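PDB 5HU4: cysteine protease from Listeria monocytogenes, which attaches surface proteins covalently to the cell wall, cleaving their C-terminal sorting signal and passing through a thioester-linked enzyme-substrate intermediate. Local coordinates for residues V12-L17 / M57-I62; L16-G21 / A31-S36; N44-G49 / S96-T101; G49-D54 / L108-K113; T89-E94 / T117-V122. All coordinates share one frame; numbering follows the deposited sequence.

All five contacts belong to the sortase beta-barrel and share its sheet. Contacts 1 and 2 start from the same strand, 14-19, and meet where Phe59 CZ lies 4.0 Å from Ala31 CB. Contact 4 holds both active-site residues, His50 and Cys111, and two others lie close to it: contact 1, its centre about 9 Å away, brings Leu58 CB to 3.3 Å from His50 O, and contact 5, about 11 Å away centre to centre, adds strand 119-132 beside Cys111. Contact 3 shares Gly49 with contact 4. It also adjoins contact 2, because Arg35 NH1 reaches Ile98 O at 2.9 Å. Contacts 2 and 5, with centres about 19 Å apart, do not touch.

Contact 1 of 5, residues V12-L17 / M57-I62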
# COMPACT_ATOMS: atom_id res chain seq x y z
N VAL A 12 0.21 0.99 -12.18
CA VAL A 12 -1.21 0.68 -12.21
C VAL A 12 -2.06 1.89 -11.83
O VAL A 12 -3.23 1.76 -11.48
CB VAL A 12 -1.55 -0.48 -11.26
CG1 VAL A 12 -0.98 -1.79 -11.79
CG2 VAL A 12 -1.03 -0.20 -9.86
N ASP A 13 -1.45 3.07 -11.91
CA ASP A 13 -2.13 4.35 -11.68
C ASP A 13 -2.79 4.44 -10.30
O ASP A 13 -3.92 4.90 -10.18
CB ASP A 13 -3.18 4.59 -12.77
CG ASP A 13 -3.32 6.06 -13.12
OD1 ASP A 13 -2.41 6.84 -12.77
OD2 ASP A 13 -4.34 6.43 -13.73
N VAL A 14 -2.07 3.99 -9.27
CA VAL A 14 -2.54 4.13 -7.90
C VAL A 14 -1.83 5.30 -7.23
O VAL A 14 -0.60 5.35 -7.17
CB VAL A 14 -2.30 2.85 -7.08
CG1 VAL A 14 -2.56 3.11 -5.60
CG2 VAL A 14 -3.18 1.72 -7.59
N ASN A 15 -2.61 6.25 -6.73
CA ASN A 15 -2.08 7.40 -6.01
C ASN A 15 -3.05 7.80 -4.90
O ASN A 15 -4.03 8.49 -5.14
CB ASN A 15 -1.84 8.58 -6.96
CG ASN A 15 -1.17 9.76 -6.28
OD1 ASN A 15 -0.68 9.64 -5.15
ND2 ASN A 15 -1.14 10.89 -6.96
N LEU A 16 -2.76 7.36 -3.68
CA LEU A 16 -3.72 7.49 -2.59
C LEU A 16 -3.11 8.11 -1.33
O LEU A 16 -1.89 8.17 -1.18
CB LEU A 16 -4.30 6.12 -2.24
CG LEU A 16 -4.93 5.33 -3.39
CD1 LEU A 16 -5.24 3.91 -2.94
CD2 LEU A 16 -6.19 6.02 -3.89
N LEU A 17 -3.99 8.56 -0.44
CA LEU A 17 -3.58 9.02 0.88
C LEU A 17 -3.52 7.84 1.83
O LEU A 17 -4.29 6.89 1.70
CB LEU A 17 -4.54 10.08 1.41
CG LEU A 17 -4.61 11.41 0.65
CD1 LEU A 17 -5.71 12.29 1.24
CD2 LEU A 17 -3.27 12.12 0.69
N MET A 57 -10.58 2.33 -8.61
CA MET A 57 -10.60 2.96 -7.30
C MET A 57 -9.72 2.25 -6.28
O MET A 57 -9.61 1.03 -6.28
CB MET A 57 -12.04 3.02 -6.77
CG MET A 57 -13.00 3.76 -7.68
SD MET A 57 -13.11 5.52 -7.31
CE MET A 57 -13.91 5.48 -5.71
N LEU A 58 -9.10 3.05 -5.41
CA LEU A 58 -8.34 2.56 -4.26
C LEU A 58 -7.29 1.51 -4.62
O LEU A 58 -6.36 1.78 -5.38
CB LEU A 58 -9.31 2.00 -3.20
CG LEU A 58 -10.34 3.02 -2.69
CD1 LEU A 58 -11.31 2.37 -1.72
CD2 LEU A 58 -9.64 4.21 -2.06
N PHE A 59 -7.43 0.30 -4.07
CA PHE A 59 -6.45 -0.76 -4.30
C PHE A 59 -6.91 -1.77 -5.34
O PHE A 59 -6.31 -2.83 -5.49
CB PHE A 59 -6.12 -1.48 -3.00
CG PHE A 59 -4.90 -0.94 -2.30
CD1 PHE A 59 -4.27 0.19 -2.78
CD2 PHE A 59 -4.38 -1.57 -1.19
CE1 PHE A 59 -3.15 0.69 -2.15
CE2 PHE A 59 -3.26 -1.08 -0.55
CZ PHE A 59 -2.64 0.06 -1.03
N GLY A 60 -8.00 -1.46 -6.04
CA GLY A 60 -8.43 -2.25 -7.17
C GLY A 60 -7.35 -2.55 -8.20
O GLY A 60 -7.15 -3.71 -8.56
N PRO A 61 -6.64 -1.51 -8.68
CA PRO A 61 -5.65 -1.72 -9.74
C PRO A 61 -4.41 -2.53 -9.34
O PRO A 61 -3.67 -2.94 -10.23
CB PRO A 61 -5.23 -0.30 -10.12
CG PRO A 61 -6.38 0.55 -9.71
CD PRO A 61 -6.89 -0.07 -8.45
N ILE A 62 -4.17 -2.76 -8.05
CA ILE A 62 -2.96 -3.48 -7.65
C ILE A 62 -3.11 -4.98 -7.91
O ILE A 62 -2.17 -5.75 -7.68
CB ILE A 62 -2.61 -3.25 -6.16
CG1 ILE A 62 -3.48 -4.11 -5.25
CG2 ILE A 62 -2.71 -1.77 -5.81
CD1 ILE A 62 -2.94 -4.23 -3.84
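With chi1 at 170°, Val14 holds CG1 anti to the backbone N and CG2 anti to the carbonyl carbon, and the two methyls meet different parts of 57-62. CG2 settles 3.8 Å from Pro61 CB, the two side chains crossing obliquely, and lies 3.9 Å from Ile62 CG2. CG1 instead meets the Phe59 ring at its edge, near CE1. In Leu16 chi1 (-54°) sets CG anti to the carbonyl carbon. Its CD1 lies 3.4 Å from Leu58 O and 3.8 Å from Phe59 CD1, while its CD2 faces Leu58 CD2. At the other end Val12 is met through its backbone as well, Val12 O lying 3.2 Å from Pro61 CB. The partner segment is shaped by a type II' turn from Met57 to Gly60, closed by Gly60 N to Met57 O at 3.0 Å. The Phe59 ring continues inward onto Ile7, Leu108 and Thr110, and Leu58 leans on His50 of the active site. Between 12-17 and 57-62 the contact is thus van der Waals packing of apolar side chains, in part against backbone carbonyls, and it sets the loop that follows His50 against strand 14-19 and the turn before it.

Contact 2 of 5, residues L16-G21 / A31-S36; sequences LLVFKG and ATTMRS
Ala31 opens the pairing by giving its N-H to Leu17 O at 3.0 Å, a somewhat bent bond (135° at the hydrogen). Its own carbonyl then takes the N-H of Phe19 at 2.7 Å from N to O, nearly straight at 167°. The same oxygen lies close to Val18 CA and, in the plane of the Phe19 ring, at the edge beside CD1. Thr32 follows with its side chain on the Phe19 face of the sheet: CG2 touches Phe19 CB at 4.1 Å, and CB sits 3.4 Å from Gly21 O. Its hydroxyl is held elsewhere, by Thr22 OG1 and Ala48 O. Thr33 is gripped twice, its N bonding Phe19 O at 3.0 Å and its OG1 accepting from Gly21 N at 2.7 Å. With chi1 at 64°, OG1 stands between the backbone N and the carbonyl carbon, and CG2 turns to Val18 CG1, the two side chains crossing at about a right angle. The strands 16-19 and 31-33 run parallel in register Val18 with Ala31 and Phe19 with Thr32, and on the far side of 31-33 Thr32 pairs with Ala48. The ladder of backbone bonds ends in a side-chain bond, so the threonine hydroxyl continues the pairing to Gly21 after strand 14-19 has ended.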
# COMPACT_ATOMS: atom_id res chain seq x y z
N LEU A 16 -2.76 7.36 -3.68
CA LEU A 16 -3.72 7.49 -2.59
C LEU A 16 -3.11 8.11 -1.33
O LEU A 16 -1.89 8.17 -1.18
CB LEU A 16 -4.30 6.12 -2.24
CG LEU A 16 -4.93 5.33 -3.39
CD1 LEU A 16 -5.24 3.91 -2.94
CD2 LEU A 16 -6.19 6.02 -3.89
N LEU A 17 -3.99 8.56 -0.44
CA LEU A 17 -3.58 9.02 0.88
C LEU A 17 -3.52 7.84 1.83
O LEU A 17 -4.29 6.89 1.70
CB LEU A 17 -4.54 10.08 1.41
CG LEU A 17 -4.61 11.41 0.65
CD1 LEU A 17 -5.71 12.29 1.24
CD2 LEU A 17 -3.27 12.12 0.69
N VAL A 18 -2.60 7.88 2.79
CA VAL A 18 -2.49 6.82 3.77
C VAL A 18 -3.10 7.25 5.10
O VAL A 18 -2.77 8.30 5.64
CB VAL A 18 -1.02 6.40 4.00
CG1 VAL A 18 -0.96 5.21 4.95
CG2 VAL A 18 -0.36 6.07 2.68
N PHE A 19 -4.02 6.43 5.61
CA PHE A 19 -4.69 6.72 6.87
C PHE A 19 -4.21 5.79 7.97
O PHE A 19 -3.77 4.68 7.71
CB PHE A 19 -6.21 6.60 6.70
CG PHE A 19 -6.80 7.65 5.80
CD1 PHE A 19 -6.79 7.48 4.42
CD2 PHE A 19 -7.37 8.80 6.32
CE1 PHE A 19 -7.33 8.43 3.59
CE2 PHE A 19 -7.92 9.76 5.49
CZ PHE A 19 -7.90 9.57 4.12
N LYS A 20 -4.30 6.26 9.21
CA LYS A 20 -3.89 5.46 10.36
C LYS A 20 -5.06 4.63 10.87
O LYS A 20 -6.04 5.16 11.38
CB LYS A 20 -3.34 6.36 11.47
CG LYS A 20 -2.25 5.72 12.31
CD LYS A 20 -1.71 6.70 13.34
CE LYS A 20 -0.30 6.33 13.77
NZ LYS A 20 0.33 7.41 14.59
N GLY A 21 -4.95 3.31 10.73
CA GLY A 21 -5.97 2.40 11.21
C GLY A 21 -6.95 1.95 10.15
O GLY A 21 -7.45 2.76 9.36
N ALA A 31 -5.66 4.18 1.43
CA ALA A 31 -4.93 3.07 2.03
C ALA A 31 -4.91 3.24 3.55
O ALA A 31 -4.84 4.36 4.06
CB ALA A 31 -3.52 2.98 1.48
N THR A 32 -4.96 2.12 4.27
CA THR A 32 -5.02 2.17 5.73
C THR A 32 -4.00 1.24 6.39
O THR A 32 -3.86 0.08 5.99
CB THR A 32 -6.43 1.79 6.24
OG1 THR A 32 -6.77 0.47 5.79
CG2 THR A 32 -7.47 2.78 5.74
N THR A 33 -3.30 1.76 7.39
CA THR A 33 -2.36 0.97 8.17
C THR A 33 -3.11 -0.14 8.91
O THR A 33 -4.29 0.01 9.23
CB THR A 33 -1.60 1.83 9.19
OG1 THR A 33 -2.52 2.38 10.14
CG2 THR A 33 -0.87 2.97 8.48
N MET A 34 -2.42 -1.25 9.18
CA MET A 34 -3.07 -2.41 9.76
C MET A 34 -2.54 -2.78 11.14
O MET A 34 -3.16 -3.56 11.87
CB MET A 34 -2.94 -3.60 8.81
CG MET A 34 -3.72 -3.42 7.51
SD MET A 34 -3.64 -4.85 6.42
CE MET A 34 -5.22 -5.61 6.76
N ARG A 35 -1.39 -2.23 11.51
CA ARG A 35 -0.89 -2.36 12.87
C ARG A 35 -0.62 -0.99 13.47
O ARG A 35 -0.20 -0.07 12.77
CB ARG A 35 0.39 -3.21 12.92
CG ARG A 35 0.31 -4.53 12.18
CD ARG A 35 1.40 -5.48 12.64
NE ARG A 35 2.64 -4.78 12.96
CZ ARG A 35 3.61 -4.53 12.08
NH1 ARG A 35 3.49 -4.94 10.82
NH2 ARG A 35 4.70 -3.88 12.45
N SER A 36 -0.86 -0.86 14.77
CA SER A 36 -0.66 0.40 15.47
C SER A 36 0.81 0.79 15.53
O SER A 36 1.14 1.97 15.71
CB SER A 36 -1.23 0.31 16.89
OG SER A 36 -0.49 -0.62 17.67

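Contact 3 of 5, residues N44-G49 / S96-T101; sequences NYPLAG and SVIDNT
Asn44 meets the loop 96-101 with both its backbone and its side-chain amide. Its ND2 donates to Asp99 O at 3.0 Å, fairly straight at 163°, and to Val97 O at 3.3 Å, a more bent bond. Both acceptors lie in the amide plane of Asn44, whereas the nitrogen stands above the plane of each carbonyl it serves. The backbone N of Asn44 bonds Asn100 OD1 at 3.0 Å, again from above the carbonyl plane. CG, anti to the backbone N (chi1 -177°), is carried toward the loop. Two residues on, Pro46 lays CG at 3.6 Å from Ile98 O and CB against Ile98 CG1.

A second shell fixes these groups. The two carbonyls require the NH2 of the Asn44 amide on their side, and OD1 on the other branch bonds Thr107 OG1. Arg35 bonds Asn100 OD1 through NH2 and Ile98 O through NH1, tying the loop to the chain after strand 31-33. The loop joins strands 78-91 and 105-111, a connection that in class A sortases, and probably also here, helps to line the groove for the sorting signal. It rests on strand 44-48, which pairs with 105-111 on one side and 31-33 on the other, while Val97 and Ile98 pack on Ile109.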
# COMPACT_ATOMS: atom_id res chain seq x y z
N ASN A 44 7.90 -4.54 8.37
CA ASN A 44 6.79 -4.67 7.44
C ASN A 44 5.81 -3.52 7.61
O ASN A 44 5.42 -3.18 8.73
CB ASN A 44 6.08 -6.01 7.63
CG ASN A 44 4.97 -6.22 6.62
OD1 ASN A 44 4.95 -5.61 5.55
ND2 ASN A 44 4.03 -7.10 6.96
N TYR A 45 5.41 -2.92 6.49
CA TYR A 45 4.43 -1.85 6.51
C TYR A 45 3.18 -2.26 5.75
O TYR A 45 3.02 -1.92 4.58
CB TYR A 45 5.02 -0.57 5.91
CG TYR A 45 4.24 0.68 6.24
CD1 TYR A 45 4.45 1.36 7.44
CD2 TYR A 45 3.30 1.19 5.36
CE1 TYR A 45 3.74 2.51 7.74
CE2 TYR A 45 2.58 2.34 5.65
CZ TYR A 45 2.81 2.99 6.85
OH TYR A 45 2.10 4.13 7.14
N PRO A 46 2.29 -3.02 6.41
CA PRO A 46 1.07 -3.52 5.77
C PRO A 46 0.03 -2.43 5.54
O PRO A 46 -0.22 -1.62 6.44
CB PRO A 46 0.56 -4.56 6.76
CG PRO A 46 1.04 -4.09 8.08
CD PRO A 46 2.38 -3.44 7.82
N LEU A 47 -0.55 -2.41 4.35
CA LEU A 47 -1.58 -1.44 4.01
C LEU A 47 -2.78 -2.12 3.38
O LEU A 47 -2.63 -2.96 2.49
CB LEU A 47 -1.03 -0.36 3.07
CG LEU A 47 -0.05 0.65 3.68
CD1 LEU A 47 0.62 1.46 2.58
CD2 LEU A 47 -0.77 1.55 4.66
N ALA A 48 -3.97 -1.77 3.84
CA ALA A 48 -5.20 -2.32 3.29
C ALA A 48 -5.93 -1.27 2.46
O ALA A 48 -5.96 -0.09 2.82
CB ALA A 48 -6.10 -2.84 4.39
N GLY A 49 -6.52 -1.70 1.35
CA GLY A 49 -7.29 -0.83 0.49
C GLY A 49 -8.42 -1.60 -0.16
O GLY A 49 -8.21 -2.69 -0.68
N SER A 96 -0.87 -13.78 9.04
CA SER A 96 0.59 -13.75 9.13
C SER A 96 1.24 -12.71 8.22
O SER A 96 2.32 -12.19 8.53
CB SER A 96 1.16 -15.13 8.80
OG SER A 96 1.42 -15.25 7.41
N VAL A 97 0.59 -12.39 7.11
CA VAL A 97 1.14 -11.45 6.13
C VAL A 97 1.10 -10.01 6.64
O VAL A 97 1.61 -9.09 6.00
CB VAL A 97 0.39 -11.56 4.78
CG1 VAL A 97 -0.90 -10.75 4.82
CG2 VAL A 97 1.28 -11.12 3.63
N ILE A 98 0.51 -9.82 7.82
CA ILE A 98 0.42 -8.50 8.44
C ILE A 98 1.57 -8.29 9.43
O ILE A 98 2.05 -7.17 9.62
CB ILE A 98 -0.95 -8.32 9.14
CG1 ILE A 98 -1.98 -7.76 8.15
CG2 ILE A 98 -0.86 -7.40 10.35
CD1 ILE A 98 -3.31 -8.49 8.18
N ASP A 99 2.02 -9.39 10.04
CA ASP A 99 3.09 -9.36 11.04
C ASP A 99 4.35 -8.65 10.56
O ASP A 99 4.70 -8.70 9.37
CB ASP A 99 3.44 -10.78 11.47
CG ASP A 99 2.24 -11.56 11.95
OD1 ASP A 99 1.31 -10.94 12.51
OD2 ASP A 99 2.22 -12.80 11.78
N ASN A 100 5.05 -8.01 11.49
CA ASN A 100 6.29 -7.32 11.19
C ASN A 100 7.39 -8.29 10.76
O ASN A 100 7.36 -9.47 11.11
CB ASN A 100 6.75 -6.51 12.40
CG ASN A 100 7.86 -5.52 12.06
OD1 ASN A 100 7.64 -4.56 11.33
ND2 ASN A 100 9.05 -5.77 12.59
N THR A 101 8.36 -7.79 10.00
CA THR A 101 9.45 -8.63 9.52
C THR A 101 10.80 -7.98 9.82
O THR A 101 10.87 -6.81 10.21
CB THR A 101 9.34 -8.89 8.01
OG1 THR A 101 9.26 -7.65 7.31
CG2 THR A 101 8.11 -9.73 7.70

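Contact 4 of 5, residues G49-D54 / L108-K113; sequences GHHMRD and LITCDK
The His51 ring has the carbonyl carbon of Lys113 over one face, 3.6 Å above its plane and offset toward the rim, and Cys111 O at its edge. There ND1 donates to Cys111 O at 2.8 Å, with the oxygen close to the ring plane and the nitrogen above the plane of the carbonyl. Chi1 of His51 (-173°), anti to the backbone N, puts CG on the side of Cys111, and NE2 bonds Glu55 OE1, so both ring nitrogens are held. The His50 ring is less engaged: Cys111 SG lies obliquely, 5.4 Å from its centroid. A backbone bond joins the segments near Gly49, whose N gives to Ile109 O at 3.0 Å. Thr110 OG1 then donates to Gly49 O at 2.7 Å, its CB being 3.2 Å from the same oxygen. Cys111 CB also comes 4.1 Å from His51 CB. Residues Thr107 to Cys111 spell the TLxTC signature of sortases, and Arg120 on the neighbouring strand touches Cys111 where the family's conserved arginine is expected. Thus Gly49 and His51, the residues flanking His50, are bonded to the strand that carries Cys111, which probably helps to keep the proton donor/acceptor and the acyl-thioester cysteine near each other.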
# COMPACT_ATOMS: atom_id res chain seq x y z
N GLY A 49 -6.52 -1.70 1.35
CA GLY A 49 -7.29 -0.83 0.49
C GLY A 49 -8.42 -1.60 -0.16
O GLY A 49 -8.21 -2.69 -0.68
N HIS A 50 -9.62 -1.04 -0.11
CA HIS A 50 -10.80 -1.74 -0.60
C HIS A 50 -10.75 -1.97 -2.11
O HIS A 50 -10.17 -1.18 -2.86
CB HIS A 50 -12.07 -0.97 -0.24
CG HIS A 50 -13.31 -1.82 -0.22
ND1 HIS A 50 -13.51 -2.81 0.70
CD2 HIS A 50 -14.40 -1.81 -1.03
CE1 HIS A 50 -14.69 -3.38 0.47
NE2 HIS A 50 -15.24 -2.80 -0.57
N HIS A 51 -11.36 -3.07 -2.55
CA HIS A 51 -11.52 -3.36 -3.96
C HIS A 51 -12.96 -3.08 -4.36
O HIS A 51 -13.85 -3.88 -4.08
CB HIS A 51 -11.13 -4.81 -4.26
CG HIS A 51 -11.11 -5.15 -5.72
ND1 HIS A 51 -10.63 -6.35 -6.20
CD2 HIS A 51 -11.51 -4.45 -6.81
CE1 HIS A 51 -10.74 -6.37 -7.52
NE2 HIS A 51 -11.27 -5.23 -7.91
N MET A 52 -13.19 -1.94 -5.00
CA MET A 52 -14.53 -1.53 -5.37
C MET A 52 -14.91 -2.07 -6.75
O MET A 52 -14.06 -2.56 -7.49
CB MET A 52 -14.65 -0.00 -5.35
CG MET A 52 -14.40 0.61 -3.99
SD MET A 52 -14.69 2.39 -3.96
CE MET A 52 -16.46 2.44 -4.22
N ARG A 53 -16.20 -1.97 -7.08
CA ARG A 53 -16.68 -2.42 -8.39
C ARG A 53 -15.99 -1.63 -9.49
O ARG A 53 -15.61 -2.18 -10.52
CB ARG A 53 -18.20 -2.26 -8.50
CG ARG A 53 -18.79 -2.89 -9.75
CD ARG A 53 -18.50 -4.38 -9.79
NE ARG A 53 -18.61 -4.93 -11.14
CZ ARG A 53 -17.60 -5.06 -11.98
NH1 ARG A 53 -16.38 -4.67 -11.62
NH2 ARG A 53 -17.79 -5.57 -13.19
N ASP A 54 -15.82 -0.33 -9.25
CA ASP A 54 -14.98 0.49 -10.11
C ASP A 54 -13.53 0.08 -9.88
O ASP A 54 -12.92 0.45 -8.89
CB ASP A 54 -15.19 1.98 -9.81
CG ASP A 54 -14.40 2.89 -10.75
OD1 ASP A 54 -13.78 2.38 -11.70
OD2 ASP A 54 -14.42 4.12 -10.53
N LEU A 108 0.87 -4.78 0.49
CA LEU A 108 -0.40 -4.25 0.01
C LEU A 108 -1.47 -5.34 -0.01
O LEU A 108 -1.28 -6.40 -0.59
CB LEU A 108 -0.24 -3.64 -1.38
CG LEU A 108 0.88 -2.60 -1.52
CD1 LEU A 108 0.78 -1.89 -2.86
CD2 LEU A 108 0.83 -1.61 -0.37
N ILE A 109 -2.60 -5.06 0.63
CA ILE A 109 -3.66 -6.06 0.77
C ILE A 109 -5.01 -5.54 0.28
O ILE A 109 -5.46 -4.46 0.68
CB ILE A 109 -3.81 -6.51 2.24
CG1 ILE A 109 -2.47 -6.99 2.79
CG2 ILE A 109 -4.87 -7.61 2.35
CD1 ILE A 109 -2.53 -7.46 4.22
N THR A 110 -5.64 -6.31 -0.60
CA THR A 110 -6.98 -5.99 -1.08
C THR A 110 -7.76 -7.26 -1.38
O THR A 110 -7.18 -8.34 -1.52
CB THR A 110 -6.93 -5.11 -2.35
OG1 THR A 110 -8.22 -4.54 -2.60
CG2 THR A 110 -6.49 -5.94 -3.56
N CYS A 111 -9.08 -7.14 -1.46
CA CYS A 111 -9.93 -8.27 -1.82
C CYS A 111 -9.68 -8.64 -3.28
O CYS A 111 -9.39 -7.77 -4.10
CB CYS A 111 -11.40 -7.94 -1.58
SG CYS A 111 -11.77 -7.29 0.07
N ASP A 112 -9.80 -9.92 -3.60
CA ASP A 112 -9.55 -10.37 -4.96
C ASP A 112 -10.76 -10.10 -5.86
O ASP A 112 -10.69 -10.24 -7.08
CB ASP A 112 -9.19 -11.86 -4.99
CG ASP A 112 -10.38 -12.76 -4.74
OD1 ASP A 112 -11.17 -12.46 -3.82
OD2 ASP A 112 -10.53 -13.76 -5.47
N LYS A 113 -11.88 -9.72 -5.23
CA LYS A 113 -13.10 -9.36 -5.96
C LYS A 113 -13.74 -8.12 -5.33
O LYS A 113 -13.50 -7.82 -4.17
CB LYS A 113 -14.10 -10.52 -5.96
CG LYS A 113 -13.49 -11.91 -6.06
CD LYS A 113 -14.54 -12.99 -5.89
CE LYS A 113 -14.99 -13.54 -7.23
NZ LYS A 113 -13.83 -13.99 -8.06

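Contact 5 of 5, residues T89-E94 / T117-V122; sequences TIDETE and TTKRFV
Ile90 and Arg120 form a hydrogen-bonded antiparallel pair: Ile90 N reaches Arg120 O at 2.7 Å, and Arg120 N reaches Ile90 O at 2.6 Å. Beyond the strand end, Glu92 N bonds Thr118 O at 2.7 Å, carrying the pairing into the turn from Asp91 to Glu94. Asp91 OD1 accepts from Thr93 N, an Asx turn that holds this bend, and Thr117 OG1 accepts from Lys119 N, an ST turn on the opposite segment.

One salt bridge crosses, Glu92 OE1 to Arg120 NH2 at 2.7 Å, with carboxylate and guanidinium planes 77° apart. The Arg120 chain bends at chi2 (-73°), which turns CD, and Glu92 CB lies over the centre of the guanidinium beyond it, 3.8 Å above its plane. In that plane NH1 donates to Thr117 O at 3.0 Å and to Lys119 O, so three partners fix the rotation of the group. Asp91 OD2 contacts Lys119 CE at 3.2 Å, though its distance to NZ is beyond a salt bridge.

The main apolar contact is Ile90 CD1 on Val122 CG2, 3.7 Å apart, both side chains also touching Val97. Because Arg120 lies against Cys111, the bonds to Glu92, Thr117 and Lys119 position a guanidinium at the border of the active site.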
# COMPACT_ATOMS: atom_id res chain seq x y z
N THR A 89 -2.43 -14.71 -3.90
CA THR A 89 -3.80 -14.72 -3.39
C THR A 89 -3.89 -15.64 -2.19
O THR A 89 -3.50 -16.81 -2.26
CB THR A 89 -4.80 -15.17 -4.47
OG1 THR A 89 -4.68 -14.33 -5.62
CG2 THR A 89 -6.22 -15.09 -3.94
N ILE A 90 -4.38 -15.11 -1.07
CA ILE A 90 -4.48 -15.89 0.16
C ILE A 90 -5.89 -15.83 0.74
O ILE A 90 -6.71 -15.02 0.33
CB ILE A 90 -3.49 -15.39 1.23
CG1 ILE A 90 -3.84 -13.96 1.65
CG2 ILE A 90 -2.06 -15.46 0.70
CD1 ILE A 90 -3.05 -13.47 2.84
N ASP A 91 -6.16 -16.70 1.71
CA ASP A 91 -7.41 -16.65 2.46
C ASP A 91 -7.31 -15.56 3.52
O ASP A 91 -6.22 -15.29 4.03
CB ASP A 91 -7.72 -18.00 3.10
CG ASP A 91 -9.12 -18.06 3.69
OD1 ASP A 91 -9.28 -17.75 4.89
OD2 ASP A 91 -10.06 -18.43 2.95
N GLU A 92 -8.43 -14.93 3.84
CA GLU A 92 -8.44 -13.79 4.75
C GLU A 92 -7.99 -14.17 6.16
O GLU A 92 -7.55 -13.31 6.93
CB GLU A 92 -9.84 -13.17 4.81
CG GLU A 92 -10.94 -14.14 5.21
CD GLU A 92 -12.30 -13.47 5.31
OE1 GLU A 92 -12.42 -12.30 4.91
OE2 GLU A 92 -13.24 -14.12 5.80
N THR A 93 -8.09 -15.45 6.48
CA THR A 93 -7.71 -15.93 7.81
C THR A 93 -6.19 -15.90 8.01
O THR A 93 -5.72 -15.83 9.14
CB THR A 93 -8.23 -17.36 8.06
OG1 THR A 93 -8.00 -18.16 6.89
CG2 THR A 93 -9.72 -17.34 8.36
N GLU A 94 -5.43 -15.97 6.93
CA GLU A 94 -3.98 -15.92 7.03
C GLU A 94 -3.48 -14.52 7.37
O GLU A 94 -3.09 -13.76 6.47
CB GLU A 94 -3.32 -16.36 5.74
CG GLU A 94 -3.26 -17.87 5.54
CD GLU A 94 -2.14 -18.54 6.35
OE1 GLU A 94 -1.11 -17.87 6.58
OE2 GLU A 94 -2.30 -19.73 6.75
N THR A 117 -15.99 -11.75 -0.45
CA THR A 117 -15.00 -12.80 -0.66
C THR A 117 -14.15 -13.03 0.58
O THR A 117 -13.90 -12.11 1.36
CB THR A 117 -14.08 -12.47 -1.85
OG1 THR A 117 -13.09 -13.50 -1.98
CG2 THR A 117 -13.40 -11.13 -1.64
N THR A 118 -13.71 -14.27 0.76
CA THR A 118 -12.83 -14.63 1.87
C THR A 118 -11.39 -14.66 1.40
O THR A 118 -10.49 -15.03 2.15
CB THR A 118 -13.20 -15.99 2.47
OG1 THR A 118 -13.07 -17.01 1.47
CG2 THR A 118 -14.63 -15.97 2.99
N LYS A 119 -11.17 -14.28 0.15
CA LYS A 119 -9.84 -14.32 -0.44
C LYS A 119 -9.25 -12.93 -0.62
O LYS A 119 -9.96 -11.97 -0.94
CB LYS A 119 -9.88 -15.05 -1.79
CG LYS A 119 -10.18 -16.55 -1.68
CD LYS A 119 -9.68 -17.12 -0.35
CE LYS A 119 -9.90 -18.62 -0.26
NZ LYS A 119 -9.13 -19.38 -1.29
N ARG A 120 -7.94 -12.82 -0.40
CA ARG A 120 -7.24 -11.55 -0.49
C ARG A 120 -6.10 -11.62 -1.50
O ARG A 120 -5.41 -12.64 -1.58
CB ARG A 120 -6.70 -11.13 0.87
CG ARG A 120 -7.74 -10.97 1.96
CD ARG A 120 -8.59 -9.73 1.74
NE ARG A 120 -9.68 -9.65 2.70
CZ ARG A 120 -10.86 -10.24 2.54
NH1 ARG A 120 -11.10 -10.96 1.45
NH2 ARG A 120 -11.80 -10.12 3.47
N PHE A 121 -5.91 -10.55 -2.26
CA PHE A 121 -4.72 -10.44 -3.10
C PHE A 121 -3.65 -9.68 -2.34
O PHE A 121 -3.92 -8.63 -1.75
CB PHE A 121 -5.04 -9.74 -4.42
CG PHE A 121 -3.86 -9.63 -5.35
CD1 PHE A 121 -3.03 -8.52 -5.32
CD2 PHE A 121 -3.58 -10.64 -6.26
CE1 PHE A 121 -1.95 -8.42 -6.17
CE2 PHE A 121 -2.50 -10.55 -7.11
CZ PHE A 121 -1.68 -9.44 -7.07
N VAL A 122 -2.43 -10.21 -2.35
CA VAL A 122 -1.33 -9.61 -1.61
C VAL A 122 -0.14 -9.29 -2.51
O VAL A 122 0.27 -10.11 -3.32
CB VAL A 122 -0.86 -10.52 -0.46
CG1 VAL A 122 0.21 -9.83 0.37
CG2 VAL A 122 -2.03 -10.93 0.41